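Local coordinates for protein transcriptional regulator (Pyrococcus horikoshii, PDB 1UDD) that is a TenA homologue with the all-helical fold of the TenA/THI-4/PQQC family, working role not established, in an assembly of four chains, at residues F21-V27 against E142-H147; L130-L134 against L178-I182; C136-A141 against Y171-V175. All blocks are in the same frame, centred on the assembly; numbering follows the deposited sequence.

Contact 1 (F21-V27 against E142-H147); sequences FEHPFVV and EIAEYH
The rings of Phe21 and Tyr146 lie in an offset stack, centroids 4.7 Å apart and planes only 12° from parallel. The offset brings Phe21 CB over the middle of the tyrosine face, a CH-pi contact 3.7 Å from the ring centroid, while Tyr146 CD1 sits over one face of the Phe21 ring. Near the plane of the phenylalanine ring, at its edge, Glu142 CB approaches CZ to 3.7 Å. A chi1 of -170° swings the tyrosine ring toward Phe21, and chi2 turns its face to it. In turn, Tyr146 CD2 rests over the centre of one face of the His147 imidazole, while that ring's edge meets Phe21 O and, in plane as well, Ile143 CG2. His147 NE2 donates to Phe21 O at 2.8 Å, with an N-H...O angle of 147°; Phe21 O lies in the imidazole plane, and the N-H meets it in the carbonyl plane on a lone pair. Histidine suits this place because ND1 can take a further partner, here a weak bond from Lys150 NZ. Apolar branches pack beside this bond: Val26 CG1 presses tightly on Ile143 CG2 at 3.4 Å. His23 acts as N-cap of helix 24-31, its ND1 accepting from Phe25 N at 3.2 Å, while its NE2 bonds Glu209 of helix 190-213. The arrangement is a helix-end packing of the TenA-type bundle: the short turn joining helices 14-21 and 24-31 is held against the C-terminal end of helix 126-146.

Contact 2 (L130-L134 against L178-I182); sequences LTALL and LRKII
Ile182 pushes its CD1 methyl into the opposing helix, where it meets Leu134 CD2 at 3.7 Å, Thr131 OG1 also at 3.7 Å and, more loosely, Leu130 CB at 4.2 Å. With CG1 set beside its own backbone N and the chain extended beyond (chi2 167°), the CG1-CD1 arm of the isoleucine reaches across and its tip fits among three residues. Thr131 can present its hydroxyl to a methyl group because OG1 bonds Ile127 O, one turn earlier in its helix; the polar atom is thereby satisfied inside an oily setting. Leu130 works on the other flank: its side chain crosses that of Ile181 at about a right angle, CD1 touching Ile181 CG2 at 3.7 Å. Leu134 spreads its two methyls, CD2 going to Ile182 while CD1 lies 3.8 Å from Arg179 CG. There the aliphatic part of the arginine serves as hydrocarbon, and its charged end continues to a cation-pi contact with Trp138. Helix 5-11 adds Ile5 and Thr6 to this packing. The segment axes approach to 10.4 Å at 141° between their directions, the roughly antiparallel packing of helices 126-146 and 169-183 that is characteristic of an all-helical bundle core.

Contact 3 (C136-A141 against Y171-V175); sequences CFWSYA and YLNLV
A chi1 of -172° stretches the Tyr171 side chain away from its backbone N, carrying the long phenol across to the facing helix and delivering its hydroxyl to Phe137. Val175 has a similar first torsion for CG1, so that this methyl points at the Trp138 backbone while CG2 turns to the Phe137 carbonyl. The polar centre of the contact is the bond from Tyr171 OH to Phe137 O, 2.7 Å long. It arrives in the carbonyl plane on a lone pair, well off the C=O direction, with a C=O...O angle of 110°. The Phe137 carbonyl is well placed to receive it: Ala141 N, its usual partner one turn on, stands 3.6 Å from Phe137 O and instead bonds weakly to Trp138 O.

Beside the hydroxyl, Ala141 CB meets the edge of the phenol, in its plane, at 3.7 Å from Tyr171 CE2. A small residue suits this spot, since its single methyl lets the ring lie close against the helix. Val175 packs further along, with CG1 3.7 Å from Trp138 CA and CG2 4.4 Å from Ala141 CB. Phe137 meanwhile crosses Tyr171 at about a right angle, and its CE2 touches Leu174 CD2 at 3.8 Å. Trp138 meets Val175 of helix 169-183 chiefly through CA and CB, with the near part of the indole beside them; its NE1 bonds Glu142, and the ring meets Trp17 edge-to-face. Tyr140 directs its own hydroxyl to Tyr42, and Tyr166 meets both Tyr140 and Tyr171 edge-to-face.

The two segments cross at 140° between their directions. Their chemistry implies an apolar interface pinned at one point, where a directional side-chain-to-backbone bond satisfies a helix carbonyl and fixes where the phenol can lie.

All three contacts use helix 126-146, at successive points along its length. Contacts 2 and 3 share the same partner, helix 169-183, and form one continuous interface: contact 3 falls within the chain span that contact 2 brackets, and Leu178 CD1 packs on Phe137 CG at the seam. Contact 2 is the buried one and relies on branched aliphatic residues. Contact 3, partly buried, adds an aromatic hydroxyl bonded to backbone. Contact 1 adjoins contact 3 in sequence but faces a turn near the start of the chain; with exposed Glu22 and Tyr146 at its border, it depends on stacked rings and a histidine-to-carbonyl bond.

Contact 1 (F21-V27 against E142-H147)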
# COMPACT_ATOMS: atom_id res chain seq x y z
N PHE A 21 1.54 21.53 -26.09
CA PHE A 21 2.51 22.50 -26.59
C PHE A 21 1.84 23.81 -27.01
O PHE A 21 2.40 24.88 -26.85
CB PHE A 21 3.30 21.93 -27.78
CG PHE A 21 4.12 20.71 -27.44
CD1 PHE A 21 4.80 20.62 -26.23
CD2 PHE A 21 4.22 19.65 -28.35
CE1 PHE A 21 5.58 19.50 -25.93
CE2 PHE A 21 5.00 18.53 -28.06
CZ PHE A 21 5.68 18.45 -26.85
N GLU A 22 0.61 23.71 -27.50
CA GLU A 22 -0.12 24.87 -27.98
C GLU A 22 -1.12 25.47 -27.01
O GLU A 22 -1.84 26.39 -27.37
CB GLU A 22 -0.84 24.51 -29.29
CG GLU A 22 0.06 23.82 -30.29
CD GLU A 22 -0.61 23.57 -31.63
OE1 GLU A 22 -1.84 23.32 -31.66
OE2 GLU A 22 0.10 23.60 -32.65
N HIS A 23 -1.16 24.96 -25.79
CA HIS A 23 -2.10 25.50 -24.81
C HIS A 23 -1.75 26.96 -24.51
O HIS A 23 -0.59 27.31 -24.29
CB HIS A 23 -2.05 24.67 -23.52
CG HIS A 23 -3.23 24.89 -22.63
ND1 HIS A 23 -3.34 25.97 -21.78
CD2 HIS A 23 -4.38 24.19 -22.49
CE1 HIS A 23 -4.50 25.94 -21.17
NE2 HIS A 23 -5.16 24.87 -21.57
N PRO A 24 -2.77 27.83 -24.50
CA PRO A 24 -2.60 29.26 -24.23
C PRO A 24 -1.71 29.55 -23.03
O PRO A 24 -0.77 30.34 -23.12
CB PRO A 24 -4.03 29.73 -24.01
CG PRO A 24 -4.78 28.88 -24.95
CD PRO A 24 -4.18 27.51 -24.75
N PHE A 25 -1.99 28.89 -21.91
CA PHE A 25 -1.20 29.10 -20.70
C PHE A 25 0.27 28.82 -20.97
O PHE A 25 1.15 29.61 -20.62
CB PHE A 25 -1.69 28.21 -19.57
CG PHE A 25 -1.18 28.62 -18.22
CD1 PHE A 25 -1.98 29.37 -17.37
CD2 PHE A 25 0.11 28.29 -17.82
CE1 PHE A 25 -1.51 29.77 -16.13
CE2 PHE A 25 0.59 28.70 -16.58
CZ PHE A 25 -0.23 29.44 -15.73
N VAL A 26 0.54 27.68 -21.61
CA VAL A 26 1.91 27.30 -21.92
C VAL A 26 2.53 28.30 -22.91
O VAL A 26 3.60 28.86 -22.66
CB VAL A 26 1.98 25.88 -22.55
CG1 VAL A 26 3.37 25.64 -23.09
CG2 VAL A 26 1.64 24.82 -21.50
N VAL A 27 1.84 28.52 -24.03
CA VAL A 27 2.34 29.44 -25.05
C VAL A 27 2.58 30.82 -24.47
O VAL A 27 3.62 31.44 -24.72
CB VAL A 27 1.36 29.55 -26.23
CG1 VAL A 27 1.89 30.56 -27.24
CG2 VAL A 27 1.17 28.20 -26.89
N GLU A 142 10.02 18.74 -22.92
CA GLU A 142 9.64 18.89 -24.33
C GLU A 142 8.99 20.24 -24.60
O GLU A 142 9.19 20.83 -25.66
CB GLU A 142 8.67 17.79 -24.77
CG GLU A 142 9.29 16.44 -25.01
CD GLU A 142 10.33 16.43 -26.12
OE1 GLU A 142 10.17 17.16 -27.12
OE2 GLU A 142 11.30 15.65 -26.01
N ILE A 143 8.20 20.72 -23.64
CA ILE A 143 7.55 22.01 -23.77
C ILE A 143 8.61 23.10 -23.88
O ILE A 143 8.54 23.96 -24.75
CB ILE A 143 6.63 22.30 -22.56
CG1 ILE A 143 5.43 21.36 -22.55
CG2 ILE A 143 6.16 23.74 -22.62
CD1 ILE A 143 4.54 21.49 -21.28
N ALA A 144 9.60 23.07 -22.98
CA ALA A 144 10.67 24.07 -22.99
C ALA A 144 11.43 23.99 -24.30
O ALA A 144 11.69 25.00 -24.95
CB ALA A 144 11.61 23.86 -21.82
N GLU A 145 11.78 22.77 -24.71
CA GLU A 145 12.50 22.57 -25.96
C GLU A 145 11.67 23.18 -27.09
O GLU A 145 12.19 23.91 -27.93
CB GLU A 145 12.73 21.07 -26.21
CG GLU A 145 13.39 20.70 -27.53
CD GLU A 145 14.79 21.29 -27.68
OE1 GLU A 145 15.49 21.41 -26.66
OE2 GLU A 145 15.18 21.61 -28.83
N TYR A 146 10.37 22.91 -27.07
CA TYR A 146 9.43 23.39 -28.07
C TYR A 146 9.34 24.92 -28.16
O TYR A 146 9.19 25.48 -29.25
CB TYR A 146 8.03 22.85 -27.77
CG TYR A 146 7.00 23.09 -28.86
CD1 TYR A 146 6.75 22.12 -29.84
CD2 TYR A 146 6.27 24.27 -28.90
CE1 TYR A 146 5.79 22.32 -30.82
CE2 TYR A 146 5.30 24.49 -29.89
CZ TYR A 146 5.06 23.50 -30.84
OH TYR A 146 4.08 23.69 -31.79
N HIS A 147 9.41 25.60 -27.01
CA HIS A 147 9.31 27.05 -26.96
C HIS A 147 10.64 27.72 -26.62
O HIS A 147 10.68 28.86 -26.17
CB HIS A 147 8.25 27.47 -25.94
CG HIS A 147 6.86 27.02 -26.29
ND1 HIS A 147 6.13 27.59 -27.31
CD2 HIS A 147 6.07 26.07 -25.75
CE1 HIS A 147 4.95 27.00 -27.39
NE2 HIS A 147 4.89 26.07 -26.45

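Contact 2 (L130-L134 against L178-I182)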
# COMPACT_ATOMS: atom_id res chain seq x y z
N LEU A 130 6.50 4.38 -12.57
CA LEU A 130 7.33 5.38 -13.23
C LEU A 130 6.67 5.93 -14.49
O LEU A 130 6.72 7.14 -14.77
CB LEU A 130 8.70 4.78 -13.56
CG LEU A 130 9.55 4.44 -12.35
CD1 LEU A 130 10.82 3.69 -12.79
CD2 LEU A 130 9.91 5.74 -11.60
N THR A 131 6.03 5.05 -15.26
CA THR A 131 5.35 5.48 -16.47
C THR A 131 4.25 6.49 -16.13
O THR A 131 3.92 7.37 -16.93
CB THR A 131 4.74 4.26 -17.23
OG1 THR A 131 5.78 3.36 -17.59
CG2 THR A 131 4.02 4.72 -18.54
N ALA A 132 3.67 6.38 -14.93
CA ALA A 132 2.63 7.33 -14.57
C ALA A 132 3.24 8.70 -14.27
O ALA A 132 2.53 9.70 -14.23
CB ALA A 132 1.85 6.85 -13.38
N LEU A 133 4.55 8.74 -14.08
CA LEU A 133 5.25 9.99 -13.78
C LEU A 133 6.01 10.57 -14.98
O LEU A 133 6.46 11.72 -14.94
CB LEU A 133 6.24 9.78 -12.64
CG LEU A 133 5.73 9.12 -11.36
CD1 LEU A 133 6.87 9.10 -10.32
CD2 LEU A 133 4.52 9.88 -10.83
N LEU A 134 6.15 9.78 -16.03
CA LEU A 134 6.90 10.21 -17.21
C LEU A 134 6.26 11.40 -17.93
O LEU A 134 6.95 12.35 -18.31
CB LEU A 134 7.09 9.02 -18.15
CG LEU A 134 8.13 9.19 -19.26
CD1 LEU A 134 9.50 9.55 -18.66
CD2 LEU A 134 8.21 7.90 -20.04
N LEU A 178 15.05 8.29 -16.58
CA LEU A 178 13.74 7.71 -16.29
C LEU A 178 13.29 6.88 -17.49
O LEU A 178 12.74 5.79 -17.33
CB LEU A 178 12.72 8.79 -15.96
CG LEU A 178 12.94 9.49 -14.60
CD1 LEU A 178 11.88 10.54 -14.36
CD2 LEU A 178 12.92 8.47 -13.48
N ARG A 179 13.54 7.39 -18.70
CA ARG A 179 13.15 6.67 -19.90
C ARG A 179 13.98 5.40 -20.10
O ARG A 179 13.47 4.40 -20.61
CB ARG A 179 13.26 7.58 -21.14
CG ARG A 179 12.16 8.64 -21.19
CD ARG A 179 11.84 9.13 -22.60
NE ARG A 179 12.62 10.31 -22.97
CZ ARG A 179 13.92 10.29 -23.20
NH1 ARG A 179 14.56 9.14 -23.09
NH2 ARG A 179 14.58 11.40 -23.49
N LYS A 180 15.25 5.44 -19.68
CA LYS A 180 16.11 4.28 -19.83
C LYS A 180 15.61 3.15 -18.94
O LYS A 180 15.59 1.99 -19.35
CB LYS A 180 17.56 4.63 -19.45
CG LYS A 180 18.47 3.41 -19.40
CD LYS A 180 19.91 3.82 -19.11
CE LYS A 180 20.86 2.63 -19.17
NZ LYS A 180 22.29 3.08 -19.11
N ILE A 181 15.21 3.49 -17.73
CA ILE A 181 14.70 2.49 -16.84
C ILE A 181 13.45 1.85 -17.44
O ILE A 181 13.35 0.63 -17.53
CB ILE A 181 14.39 3.08 -15.46
CG1 ILE A 181 15.72 3.45 -14.78
CG2 ILE A 181 13.61 2.05 -14.64
CD1 ILE A 181 15.57 4.27 -13.50
N ILE A 182 12.51 2.67 -17.88
CA ILE A 182 11.30 2.12 -18.48
C ILE A 182 11.64 1.31 -19.75
O ILE A 182 11.11 0.23 -19.96
CB ILE A 182 10.29 3.25 -18.82
CG1 ILE A 182 9.74 3.84 -17.52
CG2 ILE A 182 9.16 2.71 -19.71
CD1 ILE A 182 8.99 5.14 -17.71

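Contact 3 (C136-A141 against Y171-V175)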
# COMPACT_ATOMS: atom_id res chain seq x y z
N CYS A 136 4.77 13.73 -16.73
CA CYS A 136 5.18 14.87 -15.91
C CYS A 136 6.59 15.34 -16.25
O CYS A 136 6.78 16.42 -16.80
CB CYS A 136 5.13 14.53 -14.42
SG CYS A 136 6.13 15.65 -13.40
N PHE A 137 7.57 14.52 -15.91
CA PHE A 137 8.97 14.86 -16.15
C PHE A 137 9.29 15.16 -17.63
O PHE A 137 9.91 16.18 -17.95
CB PHE A 137 9.90 13.73 -15.68
CG PHE A 137 10.00 13.59 -14.18
CD1 PHE A 137 9.03 12.89 -13.46
CD2 PHE A 137 11.08 14.13 -13.48
CE1 PHE A 137 9.15 12.73 -12.07
CE2 PHE A 137 11.20 13.98 -12.10
CZ PHE A 137 10.24 13.28 -11.39
N TRP A 138 8.84 14.29 -18.52
CA TRP A 138 9.12 14.42 -19.95
C TRP A 138 8.47 15.60 -20.67
O TRP A 138 9.16 16.35 -21.38
CB TRP A 138 8.78 13.10 -20.65
CG TRP A 138 9.35 12.93 -22.04
CD1 TRP A 138 10.16 13.80 -22.72
CD2 TRP A 138 9.12 11.83 -22.92
NE1 TRP A 138 10.45 13.30 -23.97
CE2 TRP A 138 9.82 12.09 -24.12
CE3 TRP A 138 8.38 10.63 -22.81
CZ2 TRP A 138 9.82 11.20 -25.20
CZ3 TRP A 138 8.37 9.75 -23.90
CH2 TRP A 138 9.09 10.04 -25.07
N SER A 139 7.17 15.79 -20.50
CA SER A 139 6.49 16.89 -21.15
C SER A 139 7.04 18.27 -20.77
O SER A 139 7.07 19.16 -21.60
CB SER A 139 4.99 16.86 -20.85
OG SER A 139 4.72 17.26 -19.52
N TYR A 140 7.47 18.45 -19.53
CA TYR A 140 8.00 19.74 -19.11
C TYR A 140 9.28 20.07 -19.86
O TYR A 140 9.56 21.24 -20.17
CB TYR A 140 8.24 19.77 -17.59
CG TYR A 140 7.04 20.27 -16.81
CD1 TYR A 140 5.81 19.60 -16.87
CD2 TYR A 140 7.11 21.45 -16.08
CE1 TYR A 140 4.67 20.13 -16.22
CE2 TYR A 140 5.99 21.98 -15.44
CZ TYR A 140 4.78 21.32 -15.51
OH TYR A 140 3.68 21.87 -14.89
N ALA A 141 10.07 19.05 -20.16
CA ALA A 141 11.30 19.26 -20.91
C ALA A 141 10.97 19.51 -22.38
O ALA A 141 11.57 20.38 -23.01
CB ALA A 141 12.21 18.04 -20.77
N TYR A 171 18.49 18.34 -15.96
CA TYR A 171 17.08 18.00 -16.03
C TYR A 171 16.86 17.04 -17.19
O TYR A 171 16.11 16.06 -17.07
CB TYR A 171 16.21 19.24 -16.22
CG TYR A 171 14.75 18.89 -16.10
CD1 TYR A 171 14.18 18.66 -14.85
CD2 TYR A 171 13.97 18.65 -17.24
CE1 TYR A 171 12.87 18.18 -14.73
CE2 TYR A 171 12.67 18.17 -17.13
CZ TYR A 171 12.12 17.93 -15.88
OH TYR A 171 10.86 17.41 -15.78
N LEU A 172 17.52 17.33 -18.31
CA LEU A 172 17.42 16.49 -19.49
C LEU A 172 17.99 15.11 -19.25
O LEU A 172 17.47 14.11 -19.77
CB LEU A 172 18.17 17.14 -20.66
CG LEU A 172 17.53 18.40 -21.25
CD1 LEU A 172 18.42 18.93 -22.38
CD2 LEU A 172 16.14 18.06 -21.78
N ASN A 173 19.06 15.03 -18.46
CA ASN A 173 19.67 13.74 -18.19
C ASN A 173 18.81 12.92 -17.26
O ASN A 173 18.77 11.70 -17.37
CB ASN A 173 21.08 13.93 -17.62
CG ASN A 173 22.11 14.26 -18.71
OD1 ASN A 173 23.26 14.58 -18.42
ND2 ASN A 173 21.68 14.16 -19.97
N LEU A 174 18.10 13.59 -16.35
CA LEU A 174 17.21 12.93 -15.41
C LEU A 174 16.05 12.27 -16.17
O LEU A 174 15.73 11.09 -15.96
CB LEU A 174 16.64 13.93 -14.39
CG LEU A 174 15.45 13.42 -13.57
CD1 LEU A 174 15.87 12.18 -12.78
CD2 LEU A 174 14.94 14.51 -12.63
N VAL A 175 15.41 13.02 -17.05
CA VAL A 175 14.33 12.46 -17.85
C VAL A 175 14.89 11.30 -18.68
O VAL A 175 14.25 10.24 -18.81
CB VAL A 175 13.72 13.51 -18.80
CG1 VAL A 175 12.53 12.92 -19.54
CG2 VAL A 175 13.31 14.74 -18.01